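Cleavage and polyadenylation specificity factor 100 KD subunit (Methanosarcina mazei, PDB 2XR1) probably terminates transcription across the archaeal genome by cutting nascent RNA as it leaves RNA polymerase, using a two-zinc nuclease centre. Local coordinates at residues I284-A287 with A288-K292; D490-E493 with A494-K497; V254-L257 with F258-Y262. All blocks are in the same frame, centred on the assembly; numbering follows the deposited sequence.

Contact 1 (I284-A287 with A288-K292); sequences IDVA and AKEGK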
loop_
_atom_site.group_PDB
_atom_site.type_symbol
_atom_site.label_atom_id
_atom_site.label_comp_id
_atom_site.label_asym_id
_atom_site.label_seq_id
_atom_site.Cartn_x
_atom_site.Cartn_y
_atom_site.Cartn_z
ATOM N N ILE B 284 16.575 7.566 -24.648
ATOM C CA ILE B 284 17.722 8.177 -23.982
ATOM C C ILE B 284 18.688 8.872 -24.933
ATOM O O ILE B 284 19.448 9.761 -24.505
ATOM C CB ILE B 284 18.481 7.192 -23.087
ATOM C CG1 ILE B 284 19.237 6.144 -23.911
ATOM C CG2 ILE B 284 17.522 6.547 -22.097
ATOM C CD1 ILE B 284 19.836 5.021 -23.072
ATOM N N ASP B 285 18.680 8.480 -26.207
ATOM C CA ASP B 285 19.525 9.121 -27.204
ATOM C C ASP B 285 18.974 10.491 -27.539
ATOM O O ASP B 285 19.682 11.497 -27.471
ATOM C CB ASP B 285 19.592 8.262 -28.460
ATOM C CG ASP B 285 20.549 8.822 -29.511
ATOM O OD1 ASP B 285 21.786 8.897 -29.243
ATOM O OD2 ASP B 285 20.061 9.176 -30.618
ATOM N N VAL B 286 17.699 10.543 -27.893
ATOM C CA VAL B 286 17.021 11.824 -28.130
ATOM C C VAL B 286 17.083 12.722 -26.903
ATOM O O VAL B 286 17.346 13.903 -27.034
ATOM C CB VAL B 286 15.545 11.625 -28.515
ATOM C CG1 VAL B 286 14.769 12.949 -28.476
ATOM C CG2 VAL B 286 15.458 10.964 -29.883
ATOM N N ALA B 287 16.887 12.160 -25.715
ATOM C CA ALA B 287 16.941 12.955 -24.488
ATOM C C ALA B 287 18.279 13.683 -24.317
ATOM O O ALA B 287 18.323 14.790 -23.785
ATOM C CB ALA B 287 16.641 12.074 -23.272
ATOM N N ALA B 288 19.362 13.066 -24.787
ATOM C CA ALA B 288 20.695 13.664 -24.723
ATOM C C ALA B 288 20.841 14.839 -25.684
ATOM O O ALA B 288 21.460 15.848 -25.344
ATOM C CB ALA B 288 21.766 12.618 -25.031
ATOM N N LYS B 289 20.306 14.687 -26.897
ATOM C CA LYS B 289 20.495 15.695 -27.955
ATOM C C LYS B 289 19.647 16.921 -27.659
ATOM O O LYS B 289 20.056 18.055 -27.893
ATOM C CB LYS B 289 20.075 15.168 -29.340
ATOM C CG LYS B 289 20.687 13.844 -29.801
ATOM C CD LYS B 289 22.218 13.844 -29.867
ATOM C CE LYS B 289 22.737 12.402 -29.878
ATOM N NZ LYS B 289 21.941 11.513 -30.773
ATOM N N GLU B 290 18.440 16.673 -27.168
ATOM C CA GLU B 290 17.506 17.751 -26.889
ATOM C C GLU B 290 17.828 18.428 -25.567
ATOM O O GLU B 290 17.396 19.555 -25.336
ATOM C CB GLU B 290 16.057 17.246 -26.943
ATOM C CG GLU B 290 15.689 16.743 -28.358
ATOM C CD GLU B 290 14.180 16.670 -28.638
ATOM O OE1 GLU B 290 13.403 16.396 -27.687
ATOM O OE2 GLU B 290 13.777 16.876 -29.817
ATOM N N GLY B 291 18.592 17.752 -24.710
ATOM C CA GLY B 291 19.123 18.369 -23.483
ATOM C C GLY B 291 18.197 18.247 -22.270
ATOM O O GLY B 291 18.164 19.140 -21.405
ATOM N N LYS B 292 17.453 17.149 -22.201
ATOM C CA LYS B 292 16.571 16.890 -21.076
ATOM C C LYS B 292 17.288 15.981 -20.076
ATOM O O LYS B 292 18.457 15.670 -20.267
ATOM C CB LYS B 292 15.251 16.292 -21.583
ATOM C CG LYS B 292 14.500 17.293 -22.493
ATOM C CD LYS B 292 13.354 16.645 -23.302
ATOM C CE LYS B 292 12.752 17.671 -24.324
ATOM N NZ LYS B 292 11.540 17.131 -25.075
#

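Contact 2 (D490-E493 with A494-K497); sequences DSHE and ARQK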
loop_
_atom_site.group_PDB
_atom_site.type_symbol
_atom_site.label_atom_id
_atom_site.label_comp_id
_atom_site.label_asym_id
_atom_site.label_seq_id
_atom_site.Cartn_x
_atom_site.Cartn_y
_atom_site.Cartn_z
ATOM N N ASP B 490 16.438 9.249 -41.442
ATOM C CA ASP B 490 16.855 9.376 -40.033
ATOM C C ASP B 490 18.209 10.110 -39.942
ATOM O O ASP B 490 18.514 10.737 -38.911
ATOM C CB ASP B 490 16.827 8.013 -39.306
ATOM C CG ASP B 490 15.381 7.453 -39.117
ATOM O OD1 ASP B 490 14.580 8.022 -38.324
ATOM O OD2 ASP B 490 15.054 6.425 -39.774
ATOM N N SER B 491 19.001 10.065 -41.019
ATOM C CA SER B 491 19.972 11.125 -41.260
ATOM C C SER B 491 19.329 12.498 -40.999
ATOM O O SER B 491 18.214 12.772 -41.447
ATOM C CB SER B 491 20.453 11.103 -42.701
ATOM O OG SER B 491 21.103 12.324 -43.021
ATOM N N HIS B 492 20.036 13.345 -40.260
ATOM C CA HIS B 492 19.705 14.769 -40.166
ATOM C C HIS B 492 19.996 15.487 -41.501
ATOM O O HIS B 492 19.274 16.404 -41.898
ATOM C CB HIS B 492 20.498 15.422 -39.023
ATOM C CG HIS B 492 20.691 16.899 -39.191
ATOM N ND1 HIS B 492 21.840 17.443 -39.724
ATOM C CD2 HIS B 492 19.868 17.943 -38.921
ATOM C CE1 HIS B 492 21.726 18.760 -39.756
ATOM N NE2 HIS B 492 20.540 19.090 -39.275
ATOM N N GLU B 493 21.054 15.071 -42.189
ATOM C CA GLU B 493 21.358 15.632 -43.507
ATOM C C GLU B 493 20.189 15.433 -44.496
ATOM O O GLU B 493 19.894 16.308 -45.301
ATOM C CB GLU B 493 22.633 15.016 -44.092
ATOM C CG GLU B 493 23.898 15.067 -43.194
ATOM C CD GLU B 493 24.656 16.391 -43.256
ATOM O OE1 GLU B 493 24.157 17.399 -42.699
ATOM O OE2 GLU B 493 25.766 16.413 -43.857
ATOM N N ALA B 494 19.534 14.282 -44.431
ATOM C CA ALA B 494 18.391 13.974 -45.300
ATOM C C ALA B 494 17.154 14.817 -44.949
ATOM O O ALA B 494 16.419 15.252 -45.837
ATOM C CB ALA B 494 18.042 12.471 -45.207
ATOM N N ARG B 495 16.927 15.007 -43.648
ATOM C CA ARG B 495 15.856 15.872 -43.140
ATOM C C ARG B 495 15.882 17.269 -43.767
ATOM O O ARG B 495 14.856 17.776 -44.221
ATOM C CB ARG B 495 15.968 16.001 -41.616
ATOM C CG ARG B 495 14.777 16.660 -40.966
ATOM C CD ARG B 495 14.707 16.390 -39.464
ATOM N NE ARG B 495 14.806 14.971 -39.147
ATOM C CZ ARG B 495 15.802 14.386 -38.484
ATOM N NH1 ARG B 495 16.827 15.083 -38.027
ATOM N NH2 ARG B 495 15.756 13.073 -38.258
ATOM N N GLN B 496 17.062 17.878 -43.796
ATOM C CA GLN B 496 17.195 19.236 -44.311
ATOM C C GLN B 496 16.809 19.349 -45.782
ATOM O O GLN B 496 16.288 20.378 -46.195
ATOM C CB GLN B 496 18.610 19.767 -44.098
ATOM C CG GLN B 496 18.981 19.949 -42.625
ATOM C CD GLN B 496 18.217 21.084 -41.938
ATOM O OE1 GLN B 496 18.341 22.247 -42.319
ATOM N NE2 GLN B 496 17.458 20.751 -40.904
ATOM N N LYS B 497 17.033 18.292 -46.559
ATOM C CA LYS B 497 16.694 18.296 -47.987
ATOM C C LYS B 497 15.197 18.344 -48.233
ATOM O O LYS B 497 14.762 18.923 -49.240
ATOM C CB LYS B 497 17.286 17.076 -48.716
ATOM C CG LYS B 497 16.893 16.978 -50.211
ATOM C CD LYS B 497 17.664 15.894 -50.961
ATOM C CE LYS B 497 17.165 15.740 -52.407
ATOM N NZ LYS B 497 17.100 17.024 -53.171
#

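Contact 3 (V254-L257 with F258-Y262); sequences VPLL and FKYGY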
loop_
_atom_site.group_PDB
_atom_site.type_symbol
_atom_site.label_atom_id
_atom_site.label_comp_id
_atom_site.label_asym_id
_atom_site.label_seq_id
_atom_site.Cartn_x
_atom_site.Cartn_y
_atom_site.Cartn_z
ATOM N N VAL B 254 11.338 0.773 -17.105
ATOM C CA VAL B 254 11.758 -0.529 -16.668
ATOM C C VAL B 254 13.274 -0.589 -16.446
ATOM O O VAL B 254 13.714 -1.230 -15.503
ATOM C CB VAL B 254 11.312 -1.632 -17.615
ATOM C CG1 VAL B 254 12.052 -3.000 -17.293
ATOM C CG2 VAL B 254 9.801 -1.761 -17.537
ATOM N N PRO B 255 14.075 0.078 -17.282
ATOM C CA PRO B 255 15.470 0.044 -16.958
ATOM C C PRO B 255 15.826 0.784 -15.675
ATOM O O PRO B 255 16.868 0.490 -15.100
ATOM C CB PRO B 255 16.145 0.701 -18.180
ATOM C CG PRO B 255 15.243 0.438 -19.275
ATOM C CD PRO B 255 13.848 0.562 -18.647
ATOM N N LEU B 256 15.013 1.735 -15.226
ATOM C CA LEU B 256 15.308 2.435 -13.975
ATOM C C LEU B 256 15.202 1.455 -12.804
ATOM O O LEU B 256 15.934 1.553 -11.828
ATOM C CB LEU B 256 14.314 3.583 -13.774
ATOM C CG LEU B 256 14.549 4.602 -12.661
ATOM C CD1 LEU B 256 15.900 5.240 -12.767
ATOM C CD2 LEU B 256 13.503 5.631 -12.730
ATOM N N LEU B 257 14.266 0.498 -12.911
ATOM C CA LEU B 257 14.162 -0.582 -11.917
ATOM C C LEU B 257 15.493 -1.292 -11.770
ATOM O O LEU B 257 15.951 -1.537 -10.654
ATOM C CB LEU B 257 13.089 -1.602 -12.289
ATOM C CG LEU B 257 11.667 -1.031 -12.322
ATOM C CD1 LEU B 257 10.622 -2.026 -12.797
ATOM C CD2 LEU B 257 11.284 -0.492 -10.955
ATOM N N PHE B 258 16.134 -1.596 -12.885
ATOM C CA PHE B 258 17.438 -2.256 -12.822
ATOM C C PHE B 258 18.532 -1.333 -12.240
ATOM O O PHE B 258 19.386 -1.761 -11.458
ATOM C CB PHE B 258 17.798 -2.815 -14.196
ATOM C CG PHE B 258 17.009 -4.025 -14.553
ATOM C CD1 PHE B 258 17.371 -5.261 -14.082
ATOM C CD2 PHE B 258 15.899 -3.924 -15.314
ATOM C CE1 PHE B 258 16.656 -6.351 -14.394
ATOM C CE2 PHE B 258 15.161 -5.040 -15.622
ATOM C CZ PHE B 258 15.534 -6.240 -15.157
ATOM N N LYS B 259 18.482 -0.062 -12.604
ATOM C CA LYS B 259 19.431 0.882 -12.073
ATOM C C LYS B 259 19.379 0.882 -10.550
ATOM O O LYS B 259 20.392 1.044 -9.885
ATOM C CB LYS B 259 19.136 2.281 -12.588
ATOM C CG LYS B 259 20.147 3.324 -12.143
ATOM C CD LYS B 259 19.859 4.688 -12.802
ATOM C CE LYS B 259 20.730 5.816 -12.251
ATOM N NZ LYS B 259 20.957 6.813 -13.347
ATOM N N TYR B 260 18.186 0.705 -10.018
ATOM C CA TYR B 260 17.945 0.719 -8.592
ATOM C C TYR B 260 18.013 -0.657 -7.937
ATOM O O TYR B 260 17.545 -0.810 -6.805
ATOM C CB TYR B 260 16.545 1.309 -8.322
ATOM C CG TYR B 260 16.386 2.786 -8.607
ATOM C CD1 TYR B 260 17.473 3.674 -8.549
ATOM C CD2 TYR B 260 15.140 3.305 -8.899
ATOM C CE1 TYR B 260 17.308 5.019 -8.809
ATOM C CE2 TYR B 260 14.960 4.638 -9.159
ATOM C CZ TYR B 260 16.033 5.490 -9.126
ATOM O OH TYR B 260 15.821 6.824 -9.379
ATOM N N GLY B 261 18.539 -1.661 -8.638
ATOM C CA GLY B 261 18.862 -2.962 -8.019
ATOM C C GLY B 261 17.885 -4.127 -8.185
ATOM O O GLY B 261 17.997 -5.122 -7.485
ATOM N N TYR B 262 16.912 -3.997 -9.085
ATOM C CA TYR B 262 16.081 -5.118 -9.487
ATOM C C TYR B 262 16.928 -6.082 -10.283
ATOM O O TYR B 262 17.786 -5.664 -11.081
ATOM C CB TYR B 262 14.916 -4.635 -10.348
ATOM C CG TYR B 262 13.977 -5.738 -10.793
ATOM C CD1 TYR B 262 13.296 -6.511 -9.877
ATOM C CD2 TYR B 262 13.786 -6.007 -12.144
ATOM C CE1 TYR B 262 12.443 -7.526 -10.300
ATOM C CE2 TYR B 262 12.930 -7.006 -12.577
ATOM C CZ TYR B 262 12.266 -7.762 -11.658
ATOM O OH TYR B 262 11.422 -8.742 -12.097
#

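Contact 1 (I284-A287 with A288-K292)
The carbonyl of Ala287 takes up the chain where it turns out of the helix: its O accepts from Lys292 N at 3.0 Å, the donor lying in the carbonyl plane, and more weakly from Gly291 N. Ala287, a methyl alone, fits a buried position; Ala288 is exposed, its CB 3.4 Å from Asp285 O and its side chain touching Ile294. Gly291 has left helical geometry with a positive phi of 89°, where a CB would press against the carbonyl oxygen of the residue before; glycine is the natural residue here. Together the segments form the C-terminal part of helix 270-290 in the metallo-beta-lactamase domain, away from the zinc ions. One residue earlier, Val286 O accepts a fairly straight bond from Glu290 N at 3.0 Å, and the two side chains lie side by side, pointing the same way. Because chi1 of Val286 is 168°, its CG1 stands beside its own carbonyl carbon and leans on the Glu290 chain, touching CD at 3.8 Å. The carboxylate beyond is occupied twice: OE2 accepts from the backbone N of Gly517, while OE1 forms a weak salt bridge with Lys292 NZ at 3.3 Å. On another side of the helix, in the open, Lys289 bends at chi2 and chi4 to bring NZ back to Asp285, one turn earlier, 3.0 Å from OD2 and equally far from OD1, a forked salt bridge whose separate hydrogen bonds are weak.

Contact 2 (D490-E493 with A494-K497)
Ser491 OG takes the N-H of Ala494 at 2.9 Å with an N-H...O angle of 153°, the capping bond that makes this serine the N-cap of helix 492-500. With chi1 at 164°, OG swings to the carbonyl side of its own residue, toward the first turn, where amide hydrogens still lack a carbonyl to accept them; a short hydroxyl side chain is well suited to that task. The Ser491 CB also meets the Ala494 CB at 3.7 Å, and the alanine's lone methyl leaves room for the serine side chain at the cap. Behind the cap, Gln496 N donates to His492 O at 3.3 Å, while Arg495 N reaches Ser491 O only weakly.

Two longer side chains flank His492. Gln496, bent at chi2, brings its CG to 3.8 Å from His492 NE2; its amide plane lies 28° from the imidazole plane, though the two side chains cross at a slant and the aliphatic CG comes nearest the ring. Arg495 comes from another side: its NH1 lies at the edge of the imidazole, near the ring plane, and 3.8 Å from His492 CB. Ser491 O sits over one face of the guanidinium, about 4.0 Å above its plane and offset toward the rim.

A salt bridge from Arg495 NE to Asp448 OD2 is consistent with fixing the direction of this chain. Asp490 OD1 is held in the same region by the backbone N of Met450. Asp490 follows strand 486-489, an edge strand of the six-stranded parallel beta-CASP sheet, and helix 492-500 then leads on toward strand 506-509, passing beyond the intervening strand 445-448; from helix 518-526, Glu521 meets His492, while Pro518, Glu521 and Tyr522 pack on Arg495.

Contact 3 (V254-L257 with F258-Y262)
Leu256 lays its CD1 over one face of the Tyr260 ring, a CH-pi contact 4.1 Å from the centroid and 29° off the ring normal, and its CG meets Tyr260 CE2 at 3.5 Å. With chi1 at -170°, Leu256 CG stands out from the helix flank, and the ring of Tyr260, four residues on, reaches back to meet it. On another side, Val254 and Phe258 run side by side, CG1 against CE2 at 4.1 Å; branched and aromatic residues suit this buried flank, packed on Thr304 and Val266. The ring of Tyr262 stands with its edge toward Phe258, its CD2 lying 3.5 Å above the phenylalanine plane near the rim.

A Schellman motif stops helix 254-259 here: Tyr262 N bonds Leu257 O at 3.1 Å, Gly261 N bonds Phe258 O at 2.9 Å, and Gly261, at positive phi, is the C-prime residue. The turn brings Tyr262 CB back to Leu257 CB, 4.0 Å away, and both side chains pack on Val241 of the metallo-beta-lactamase fold. Each tyrosine hydroxyl finds a partner, Tyr260 OH with Tyr228 OH and Tyr262 OH with Pro265 O. Val254 lies about 8 Å from the zinc ligand His250, side chain to side chain.

Contact 3 is buried, contact 1 partly buried, and contact 2 lies at the surface. Each joins successive turns at one end of a single helix: 270-290, 492-500 and 254-259 for contacts 1, 2 and 3. Contacts 1 and 3 belong to the metallo-beta-lactamase domain and end helices through glycines of positive phi, whereas contact 2 begins a beta-CASP helix, capped by a serine. Chemistry follows burial: aliphatic and aromatic packing in contact 3; in contact 1, salt bridges between exposed side chains beside one buried alanine; in contact 2, polar side chains and a buried arginine paired with Asp448. Contacts 1 and 2 do not touch, yet Glu290 reaches Gly517, just ahead of helix 518-526 that packs on contact 2.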